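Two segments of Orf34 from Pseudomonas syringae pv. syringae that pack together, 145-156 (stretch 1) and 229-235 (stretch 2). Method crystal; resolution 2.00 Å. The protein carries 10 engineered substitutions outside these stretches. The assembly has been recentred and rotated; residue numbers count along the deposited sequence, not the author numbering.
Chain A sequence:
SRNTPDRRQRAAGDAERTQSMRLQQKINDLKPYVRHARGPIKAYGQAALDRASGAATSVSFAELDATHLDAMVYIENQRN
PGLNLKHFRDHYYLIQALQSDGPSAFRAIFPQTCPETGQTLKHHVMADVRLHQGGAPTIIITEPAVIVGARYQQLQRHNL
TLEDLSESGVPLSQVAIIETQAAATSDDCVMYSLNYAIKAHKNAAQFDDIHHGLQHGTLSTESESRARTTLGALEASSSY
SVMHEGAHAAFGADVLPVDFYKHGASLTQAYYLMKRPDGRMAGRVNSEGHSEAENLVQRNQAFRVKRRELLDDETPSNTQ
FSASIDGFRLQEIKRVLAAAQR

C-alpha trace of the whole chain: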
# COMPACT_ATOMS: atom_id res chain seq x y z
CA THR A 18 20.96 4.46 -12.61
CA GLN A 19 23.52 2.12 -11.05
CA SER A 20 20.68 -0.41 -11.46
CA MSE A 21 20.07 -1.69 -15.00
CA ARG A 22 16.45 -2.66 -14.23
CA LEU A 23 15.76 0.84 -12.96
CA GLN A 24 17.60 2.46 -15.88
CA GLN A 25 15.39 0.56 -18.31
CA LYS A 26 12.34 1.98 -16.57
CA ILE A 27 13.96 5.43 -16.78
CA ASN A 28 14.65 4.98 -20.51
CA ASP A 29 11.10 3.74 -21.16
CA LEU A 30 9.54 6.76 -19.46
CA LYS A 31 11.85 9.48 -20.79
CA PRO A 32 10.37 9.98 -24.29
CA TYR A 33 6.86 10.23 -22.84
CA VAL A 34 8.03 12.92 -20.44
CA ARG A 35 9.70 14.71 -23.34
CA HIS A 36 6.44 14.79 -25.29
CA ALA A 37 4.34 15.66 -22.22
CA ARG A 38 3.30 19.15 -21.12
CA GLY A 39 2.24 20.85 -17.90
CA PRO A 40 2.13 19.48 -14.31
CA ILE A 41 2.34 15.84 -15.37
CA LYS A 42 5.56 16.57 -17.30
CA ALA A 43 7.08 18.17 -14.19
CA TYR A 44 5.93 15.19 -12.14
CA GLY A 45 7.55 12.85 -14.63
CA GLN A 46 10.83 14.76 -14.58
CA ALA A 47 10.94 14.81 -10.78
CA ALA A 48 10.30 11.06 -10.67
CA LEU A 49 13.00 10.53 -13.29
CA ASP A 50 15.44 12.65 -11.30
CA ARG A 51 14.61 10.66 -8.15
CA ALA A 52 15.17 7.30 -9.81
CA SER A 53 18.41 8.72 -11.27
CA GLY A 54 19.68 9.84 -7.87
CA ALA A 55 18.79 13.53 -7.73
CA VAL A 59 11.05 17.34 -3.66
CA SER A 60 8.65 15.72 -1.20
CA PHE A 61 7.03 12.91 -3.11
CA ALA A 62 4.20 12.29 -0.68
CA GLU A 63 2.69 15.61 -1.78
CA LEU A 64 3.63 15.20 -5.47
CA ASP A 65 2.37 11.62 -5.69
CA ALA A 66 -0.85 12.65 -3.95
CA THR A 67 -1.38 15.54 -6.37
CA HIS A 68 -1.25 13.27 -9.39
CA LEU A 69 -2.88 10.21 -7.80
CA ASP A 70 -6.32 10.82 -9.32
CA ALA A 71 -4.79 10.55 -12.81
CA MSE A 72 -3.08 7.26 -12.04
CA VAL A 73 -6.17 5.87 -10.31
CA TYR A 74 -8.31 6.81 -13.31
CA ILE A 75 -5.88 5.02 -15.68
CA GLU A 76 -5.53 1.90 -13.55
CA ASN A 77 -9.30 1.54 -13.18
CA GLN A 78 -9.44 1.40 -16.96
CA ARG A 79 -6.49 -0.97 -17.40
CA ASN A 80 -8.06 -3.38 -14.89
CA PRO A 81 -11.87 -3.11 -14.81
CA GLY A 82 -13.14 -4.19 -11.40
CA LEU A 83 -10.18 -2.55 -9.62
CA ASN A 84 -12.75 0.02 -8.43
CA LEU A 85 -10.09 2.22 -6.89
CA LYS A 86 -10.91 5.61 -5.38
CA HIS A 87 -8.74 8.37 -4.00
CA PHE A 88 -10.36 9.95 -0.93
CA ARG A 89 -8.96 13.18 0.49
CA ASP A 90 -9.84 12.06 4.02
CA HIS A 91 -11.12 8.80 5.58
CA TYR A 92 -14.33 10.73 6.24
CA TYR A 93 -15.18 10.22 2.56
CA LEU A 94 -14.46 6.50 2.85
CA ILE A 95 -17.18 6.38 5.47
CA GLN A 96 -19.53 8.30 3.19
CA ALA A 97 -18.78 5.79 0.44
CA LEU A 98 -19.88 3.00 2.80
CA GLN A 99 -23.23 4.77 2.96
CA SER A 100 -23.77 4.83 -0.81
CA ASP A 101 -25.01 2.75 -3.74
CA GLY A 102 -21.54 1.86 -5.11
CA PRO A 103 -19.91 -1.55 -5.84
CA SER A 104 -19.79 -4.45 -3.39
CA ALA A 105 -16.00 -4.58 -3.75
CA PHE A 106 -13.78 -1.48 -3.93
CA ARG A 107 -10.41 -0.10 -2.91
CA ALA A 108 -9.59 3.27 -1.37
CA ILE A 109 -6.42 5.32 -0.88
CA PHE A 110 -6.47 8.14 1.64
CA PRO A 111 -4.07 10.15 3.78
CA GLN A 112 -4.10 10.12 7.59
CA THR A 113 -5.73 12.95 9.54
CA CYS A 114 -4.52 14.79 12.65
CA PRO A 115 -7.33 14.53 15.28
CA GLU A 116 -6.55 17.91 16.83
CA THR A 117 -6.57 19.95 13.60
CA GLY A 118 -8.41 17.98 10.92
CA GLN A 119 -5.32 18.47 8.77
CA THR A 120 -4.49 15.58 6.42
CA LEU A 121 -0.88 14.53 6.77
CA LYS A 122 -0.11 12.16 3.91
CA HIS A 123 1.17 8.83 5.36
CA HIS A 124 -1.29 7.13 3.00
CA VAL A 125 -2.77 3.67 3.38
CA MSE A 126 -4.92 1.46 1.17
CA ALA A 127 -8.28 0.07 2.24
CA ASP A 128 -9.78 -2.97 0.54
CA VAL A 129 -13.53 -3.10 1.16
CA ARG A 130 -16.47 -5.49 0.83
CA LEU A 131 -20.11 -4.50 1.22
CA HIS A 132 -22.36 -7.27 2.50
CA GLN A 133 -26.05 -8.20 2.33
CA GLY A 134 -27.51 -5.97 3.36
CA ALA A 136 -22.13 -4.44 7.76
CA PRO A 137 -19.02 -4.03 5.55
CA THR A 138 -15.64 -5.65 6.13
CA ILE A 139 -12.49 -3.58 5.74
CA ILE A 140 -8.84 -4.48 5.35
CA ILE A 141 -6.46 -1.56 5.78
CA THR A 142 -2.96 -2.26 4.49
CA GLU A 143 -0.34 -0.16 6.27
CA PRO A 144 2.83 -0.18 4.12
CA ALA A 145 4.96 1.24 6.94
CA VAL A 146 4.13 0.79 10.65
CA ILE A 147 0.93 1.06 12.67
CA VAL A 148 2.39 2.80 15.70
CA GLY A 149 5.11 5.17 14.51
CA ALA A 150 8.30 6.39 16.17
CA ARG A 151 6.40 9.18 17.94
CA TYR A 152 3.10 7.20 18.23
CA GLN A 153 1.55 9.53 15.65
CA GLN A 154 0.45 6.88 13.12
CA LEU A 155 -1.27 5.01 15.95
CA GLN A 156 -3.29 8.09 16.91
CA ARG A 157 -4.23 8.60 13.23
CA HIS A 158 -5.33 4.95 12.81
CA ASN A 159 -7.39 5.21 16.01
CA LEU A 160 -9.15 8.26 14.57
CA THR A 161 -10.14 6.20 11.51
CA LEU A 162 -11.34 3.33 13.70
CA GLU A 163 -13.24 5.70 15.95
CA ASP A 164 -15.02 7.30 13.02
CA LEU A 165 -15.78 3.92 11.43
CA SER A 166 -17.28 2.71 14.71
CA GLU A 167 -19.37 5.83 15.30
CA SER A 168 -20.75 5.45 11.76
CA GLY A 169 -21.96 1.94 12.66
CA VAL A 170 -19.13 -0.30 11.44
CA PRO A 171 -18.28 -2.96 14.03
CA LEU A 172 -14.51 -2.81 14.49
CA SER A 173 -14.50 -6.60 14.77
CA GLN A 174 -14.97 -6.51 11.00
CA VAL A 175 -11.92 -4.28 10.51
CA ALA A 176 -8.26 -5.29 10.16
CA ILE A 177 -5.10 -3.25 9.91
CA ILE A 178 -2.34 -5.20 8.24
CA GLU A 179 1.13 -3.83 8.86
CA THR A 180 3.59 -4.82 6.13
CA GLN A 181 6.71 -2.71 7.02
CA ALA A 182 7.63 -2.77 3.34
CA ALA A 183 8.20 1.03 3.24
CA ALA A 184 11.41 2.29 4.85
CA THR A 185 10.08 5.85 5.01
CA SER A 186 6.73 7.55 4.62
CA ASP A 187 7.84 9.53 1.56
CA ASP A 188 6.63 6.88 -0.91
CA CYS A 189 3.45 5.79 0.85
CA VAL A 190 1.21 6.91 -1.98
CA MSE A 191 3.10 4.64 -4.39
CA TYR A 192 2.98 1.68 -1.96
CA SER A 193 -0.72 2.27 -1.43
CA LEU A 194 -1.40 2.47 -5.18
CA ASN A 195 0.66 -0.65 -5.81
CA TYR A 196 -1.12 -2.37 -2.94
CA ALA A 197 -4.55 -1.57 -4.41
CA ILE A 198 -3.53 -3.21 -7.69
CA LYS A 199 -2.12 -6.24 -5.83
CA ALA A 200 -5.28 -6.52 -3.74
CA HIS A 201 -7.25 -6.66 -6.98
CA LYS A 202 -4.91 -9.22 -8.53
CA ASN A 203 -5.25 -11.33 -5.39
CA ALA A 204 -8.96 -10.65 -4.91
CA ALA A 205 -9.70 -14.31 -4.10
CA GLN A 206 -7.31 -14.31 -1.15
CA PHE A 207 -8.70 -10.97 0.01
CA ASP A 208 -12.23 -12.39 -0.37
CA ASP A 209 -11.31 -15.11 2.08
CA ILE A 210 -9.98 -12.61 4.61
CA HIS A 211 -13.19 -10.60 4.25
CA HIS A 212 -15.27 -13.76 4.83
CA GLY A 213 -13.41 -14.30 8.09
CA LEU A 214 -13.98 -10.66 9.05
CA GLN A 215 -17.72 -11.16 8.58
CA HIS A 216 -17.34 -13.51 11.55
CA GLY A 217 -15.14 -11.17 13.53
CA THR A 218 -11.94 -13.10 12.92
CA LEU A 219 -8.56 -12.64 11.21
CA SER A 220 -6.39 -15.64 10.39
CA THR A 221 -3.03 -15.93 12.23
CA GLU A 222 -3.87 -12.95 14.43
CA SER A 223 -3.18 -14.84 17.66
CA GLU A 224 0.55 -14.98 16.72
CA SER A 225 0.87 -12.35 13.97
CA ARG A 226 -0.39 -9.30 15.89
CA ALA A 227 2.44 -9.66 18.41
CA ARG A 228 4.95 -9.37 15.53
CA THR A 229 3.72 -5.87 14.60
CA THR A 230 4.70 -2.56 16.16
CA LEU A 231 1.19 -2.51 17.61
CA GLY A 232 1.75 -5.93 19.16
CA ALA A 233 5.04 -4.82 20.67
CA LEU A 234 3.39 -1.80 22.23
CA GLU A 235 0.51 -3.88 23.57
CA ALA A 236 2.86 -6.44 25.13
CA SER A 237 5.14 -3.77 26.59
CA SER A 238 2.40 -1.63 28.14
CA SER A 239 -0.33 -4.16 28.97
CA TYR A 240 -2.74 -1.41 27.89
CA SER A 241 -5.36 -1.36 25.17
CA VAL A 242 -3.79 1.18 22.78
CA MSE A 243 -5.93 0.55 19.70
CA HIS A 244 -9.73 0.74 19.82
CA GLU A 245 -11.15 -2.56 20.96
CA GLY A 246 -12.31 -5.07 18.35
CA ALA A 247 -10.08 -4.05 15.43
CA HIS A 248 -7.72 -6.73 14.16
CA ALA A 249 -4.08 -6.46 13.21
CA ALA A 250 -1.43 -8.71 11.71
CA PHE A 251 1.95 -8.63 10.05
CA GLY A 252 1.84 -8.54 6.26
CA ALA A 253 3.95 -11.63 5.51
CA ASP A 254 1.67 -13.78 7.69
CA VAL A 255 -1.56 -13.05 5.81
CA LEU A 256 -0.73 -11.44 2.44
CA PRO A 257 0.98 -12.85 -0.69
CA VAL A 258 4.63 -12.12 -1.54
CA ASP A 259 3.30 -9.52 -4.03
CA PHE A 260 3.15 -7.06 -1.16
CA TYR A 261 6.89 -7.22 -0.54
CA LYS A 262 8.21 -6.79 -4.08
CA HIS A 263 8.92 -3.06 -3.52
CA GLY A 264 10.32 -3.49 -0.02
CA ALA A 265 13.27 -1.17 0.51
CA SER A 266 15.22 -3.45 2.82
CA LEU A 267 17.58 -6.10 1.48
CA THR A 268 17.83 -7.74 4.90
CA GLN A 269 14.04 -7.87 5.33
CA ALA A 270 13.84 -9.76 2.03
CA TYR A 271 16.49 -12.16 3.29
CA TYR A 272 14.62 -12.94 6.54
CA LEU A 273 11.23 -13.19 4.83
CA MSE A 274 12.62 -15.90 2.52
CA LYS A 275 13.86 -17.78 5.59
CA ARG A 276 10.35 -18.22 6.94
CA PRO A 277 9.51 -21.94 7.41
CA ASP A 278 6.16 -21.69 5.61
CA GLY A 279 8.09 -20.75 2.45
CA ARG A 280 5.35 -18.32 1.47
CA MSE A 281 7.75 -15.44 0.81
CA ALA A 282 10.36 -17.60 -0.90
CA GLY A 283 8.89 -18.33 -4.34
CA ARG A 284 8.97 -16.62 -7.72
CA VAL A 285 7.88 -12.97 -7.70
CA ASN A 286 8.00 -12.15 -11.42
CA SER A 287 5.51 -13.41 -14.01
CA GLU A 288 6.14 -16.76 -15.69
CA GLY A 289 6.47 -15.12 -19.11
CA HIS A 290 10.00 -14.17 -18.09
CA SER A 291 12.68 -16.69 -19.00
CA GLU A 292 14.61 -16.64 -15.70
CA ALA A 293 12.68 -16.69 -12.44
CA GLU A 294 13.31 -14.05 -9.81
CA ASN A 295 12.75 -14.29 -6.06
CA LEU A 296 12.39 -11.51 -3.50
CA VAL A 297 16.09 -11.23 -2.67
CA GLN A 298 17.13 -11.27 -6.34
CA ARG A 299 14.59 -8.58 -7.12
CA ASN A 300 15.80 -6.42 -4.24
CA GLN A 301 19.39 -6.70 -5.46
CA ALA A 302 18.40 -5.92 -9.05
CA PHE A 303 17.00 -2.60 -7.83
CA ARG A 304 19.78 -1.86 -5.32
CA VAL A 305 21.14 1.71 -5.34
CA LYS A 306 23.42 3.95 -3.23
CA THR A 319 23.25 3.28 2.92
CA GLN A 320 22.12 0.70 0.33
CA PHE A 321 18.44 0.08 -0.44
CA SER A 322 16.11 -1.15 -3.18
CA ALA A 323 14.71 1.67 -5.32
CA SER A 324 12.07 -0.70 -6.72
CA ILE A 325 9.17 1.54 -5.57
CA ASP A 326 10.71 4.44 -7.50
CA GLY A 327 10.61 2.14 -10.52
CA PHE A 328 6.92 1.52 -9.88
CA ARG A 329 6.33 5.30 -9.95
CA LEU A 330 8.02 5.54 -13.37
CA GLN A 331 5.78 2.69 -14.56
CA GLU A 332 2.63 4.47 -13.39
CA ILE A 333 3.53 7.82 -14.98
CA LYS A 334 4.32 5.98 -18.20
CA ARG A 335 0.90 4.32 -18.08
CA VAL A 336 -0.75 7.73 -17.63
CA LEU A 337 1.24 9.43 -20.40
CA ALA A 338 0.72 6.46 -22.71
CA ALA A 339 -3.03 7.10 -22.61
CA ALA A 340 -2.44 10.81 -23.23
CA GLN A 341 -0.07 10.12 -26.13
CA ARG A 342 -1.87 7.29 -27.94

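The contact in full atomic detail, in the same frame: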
# COMPACT_ATOMS: atom_id res chain seq x y z
N ALA A 145 3.86 0.96 6.02
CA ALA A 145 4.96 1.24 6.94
C ALA A 145 4.67 0.58 8.29
O ALA A 145 4.64 -0.65 8.38
CB ALA A 145 5.21 2.74 7.09
N VAL A 146 4.41 1.37 9.33
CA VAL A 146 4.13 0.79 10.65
C VAL A 146 2.86 1.39 11.25
O VAL A 146 2.52 2.55 10.97
CB VAL A 146 5.30 1.01 11.63
CG1 VAL A 146 6.52 0.20 11.19
CG2 VAL A 146 5.65 2.50 11.76
N ILE A 147 2.16 0.60 12.05
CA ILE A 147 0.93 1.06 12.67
C ILE A 147 1.18 2.15 13.71
O ILE A 147 0.48 3.16 13.77
CB ILE A 147 0.16 -0.11 13.33
CG1 ILE A 147 -0.44 -1.01 12.24
CG2 ILE A 147 -0.95 0.42 14.24
CD1 ILE A 147 -1.04 -2.31 12.77
N VAL A 148 2.22 1.95 14.52
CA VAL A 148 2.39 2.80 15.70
C VAL A 148 3.12 4.10 15.40
O VAL A 148 2.59 5.18 15.66
CB VAL A 148 3.11 2.04 16.82
CG1 VAL A 148 3.52 2.99 17.93
CG2 VAL A 148 2.20 0.91 17.34
N GLY A 149 4.33 4.00 14.85
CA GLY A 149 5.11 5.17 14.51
C GLY A 149 6.05 5.59 15.62
O GLY A 149 5.72 5.48 16.80
N ALA A 150 7.22 6.09 15.23
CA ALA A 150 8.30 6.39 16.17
C ALA A 150 7.88 7.39 17.25
O ALA A 150 8.42 7.38 18.35
CB ALA A 150 9.52 6.91 15.41
N ARG A 151 6.91 8.24 16.94
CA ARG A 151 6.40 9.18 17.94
C ARG A 151 4.91 8.90 18.24
O ARG A 151 4.18 9.79 18.70
CB ARG A 151 6.62 10.62 17.45
CG ARG A 151 8.11 10.92 17.23
CD ARG A 151 8.43 12.15 16.36
NE ARG A 151 7.62 13.34 16.65
CZ ARG A 151 6.74 13.87 15.81
NH1 ARG A 151 6.53 13.34 14.61
NH2 ARG A 151 6.06 14.96 16.16
N TYR A 152 4.48 7.66 17.99
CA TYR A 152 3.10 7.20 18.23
C TYR A 152 2.06 7.99 17.45
O TYR A 152 0.88 7.96 17.79
CB TYR A 152 2.75 7.22 19.73
CG TYR A 152 3.76 6.49 20.57
CD1 TYR A 152 3.72 5.12 20.69
CD2 TYR A 152 4.75 7.18 21.26
CE1 TYR A 152 4.65 4.44 21.46
CE2 TYR A 152 5.69 6.51 22.03
CZ TYR A 152 5.63 5.14 22.12
OH TYR A 152 6.56 4.47 22.89
N GLN A 153 2.49 8.71 16.42
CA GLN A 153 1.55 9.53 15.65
C GLN A 153 0.67 8.68 14.72
O GLN A 153 -0.54 8.90 14.64
CB GLN A 153 2.30 10.59 14.86
CG GLN A 153 3.12 11.53 15.76
CD GLN A 153 2.25 12.36 16.70
OE1 GLN A 153 1.56 13.29 16.27
NE2 GLN A 153 2.28 12.02 17.99
N GLN A 154 1.26 7.72 14.01
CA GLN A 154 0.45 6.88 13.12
C GLN A 154 -0.64 6.15 13.91
O GLN A 154 -1.76 5.98 13.43
CB GLN A 154 1.29 5.86 12.34
CG GLN A 154 1.76 6.31 10.95
CD GLN A 154 0.64 6.72 9.99
OE1 GLN A 154 0.20 7.86 10.01
NE2 GLN A 154 0.21 5.80 9.11
N LEU A 155 -0.30 5.71 15.12
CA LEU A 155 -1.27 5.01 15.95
C LEU A 155 -2.47 5.89 16.25
O LEU A 155 -3.60 5.44 16.16
CB LEU A 155 -0.63 4.54 17.26
CG LEU A 155 -1.61 3.94 18.28
CD1 LEU A 155 -2.26 2.69 17.70
CD2 LEU A 155 -0.88 3.61 19.57
N GLN A 156 -2.22 7.15 16.61
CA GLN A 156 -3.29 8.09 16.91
C GLN A 156 -4.17 8.34 15.66
O GLN A 156 -5.40 8.45 15.75
CB GLN A 156 -2.69 9.42 17.42
CG GLN A 156 -3.67 10.58 17.55
CD GLN A 156 -2.97 11.95 17.48
OE1 GLN A 156 -2.04 12.15 16.69
NE2 GLN A 156 -3.43 12.88 18.31
N THR A 229 3.86 -7.23 15.14
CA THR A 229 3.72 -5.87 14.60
C THR A 229 4.14 -4.86 15.66
O THR A 229 4.24 -5.19 16.85
CB THR A 229 2.27 -5.56 14.18
OG1 THR A 229 1.43 -5.57 15.33
CG2 THR A 229 1.76 -6.61 13.17
N THR A 230 4.37 -3.63 15.23
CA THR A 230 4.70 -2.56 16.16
C THR A 230 3.58 -2.35 17.16
O THR A 230 3.82 -2.00 18.31
CB THR A 230 4.98 -1.23 15.42
OG1 THR A 230 3.80 -0.82 14.72
CG2 THR A 230 6.14 -1.41 14.43
N LEU A 231 2.35 -2.58 16.72
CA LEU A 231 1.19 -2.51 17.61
C LEU A 231 1.29 -3.59 18.68
O LEU A 231 1.09 -3.34 19.88
CB LEU A 231 -0.11 -2.64 16.82
CG LEU A 231 -1.36 -2.73 17.71
CD1 LEU A 231 -1.57 -1.44 18.48
CD2 LEU A 231 -2.59 -3.08 16.90
N GLY A 232 1.62 -4.80 18.25
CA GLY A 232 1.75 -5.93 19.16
C GLY A 232 2.83 -5.71 20.20
O GLY A 232 2.65 -6.06 21.37
N ALA A 233 3.95 -5.14 19.76
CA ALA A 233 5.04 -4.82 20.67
C ALA A 233 4.57 -3.85 21.74
O ALA A 233 4.83 -4.04 22.92
CB ALA A 233 6.21 -4.23 19.91
N LEU A 234 3.85 -2.82 21.31
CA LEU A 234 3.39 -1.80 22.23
C LEU A 234 2.38 -2.38 23.22
O LEU A 234 2.41 -2.08 24.42
CB LEU A 234 2.80 -0.61 21.47
CG LEU A 234 2.24 0.54 22.31
CD1 LEU A 234 3.33 1.04 23.24
CD2 LEU A 234 1.75 1.65 21.41
N GLU A 235 1.48 -3.23 22.71
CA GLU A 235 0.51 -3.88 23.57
C GLU A 235 1.17 -4.78 24.61
O GLU A 235 0.78 -4.76 25.79
CB GLU A 235 -0.47 -4.70 22.72
CG GLU A 235 -1.42 -3.81 21.92
CD GLU A 235 -2.29 -4.58 20.94
OE1 GLU A 235 -1.96 -5.75 20.62
OE2 GLU A 235 -3.29 -4.00 20.47

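The apolar centre of this contact is built around Leu234, whose CD2 methyl meets three residues of the other stretch: Leu155 CD2 at 3.8 Å, Tyr152 CE1 at 4.0 Å and Val148 CG1 at 4.1 Å. One methyl can serve all three because the turn from Gly149 to Tyr152 folds the chain back, and Leu155 N donates to Val148 O at 3.0 Å, holding loop and helix start together as a single surface. Gly149 suits this bend: at its backbone angles a CB would jam against the preceding carbonyl oxygen.

One helical turn earlier, Leu231 continues the apolar seam. Its CB lies 4.1 Å from Ile147 CG2, and its CD1 lies 4.3 Å from Leu155 CD1. The backbones come closest here, with Val148 CA 5.8 Å from Leu231 CA, and Val148 CG2 reaches to 3.5 Å from Leu231 N.

At the polar edge, Thr230 opens the helix and supplies a hydrogen bond between the stretches: Val148 N donates to Thr230 OG1 at 3.2 Å, giving a loop amide a side-chain acceptor. The same threonine keeps its methyl for apolar packing, Thr230 CG2 against Val146 CG1 at 3.6 Å. Just before it, Thr229 caps the helix, its OG1 accepting from Gly232 N at 3.0 Å. The rule is compact: leucines fill the seam, and a threonine fastens its end.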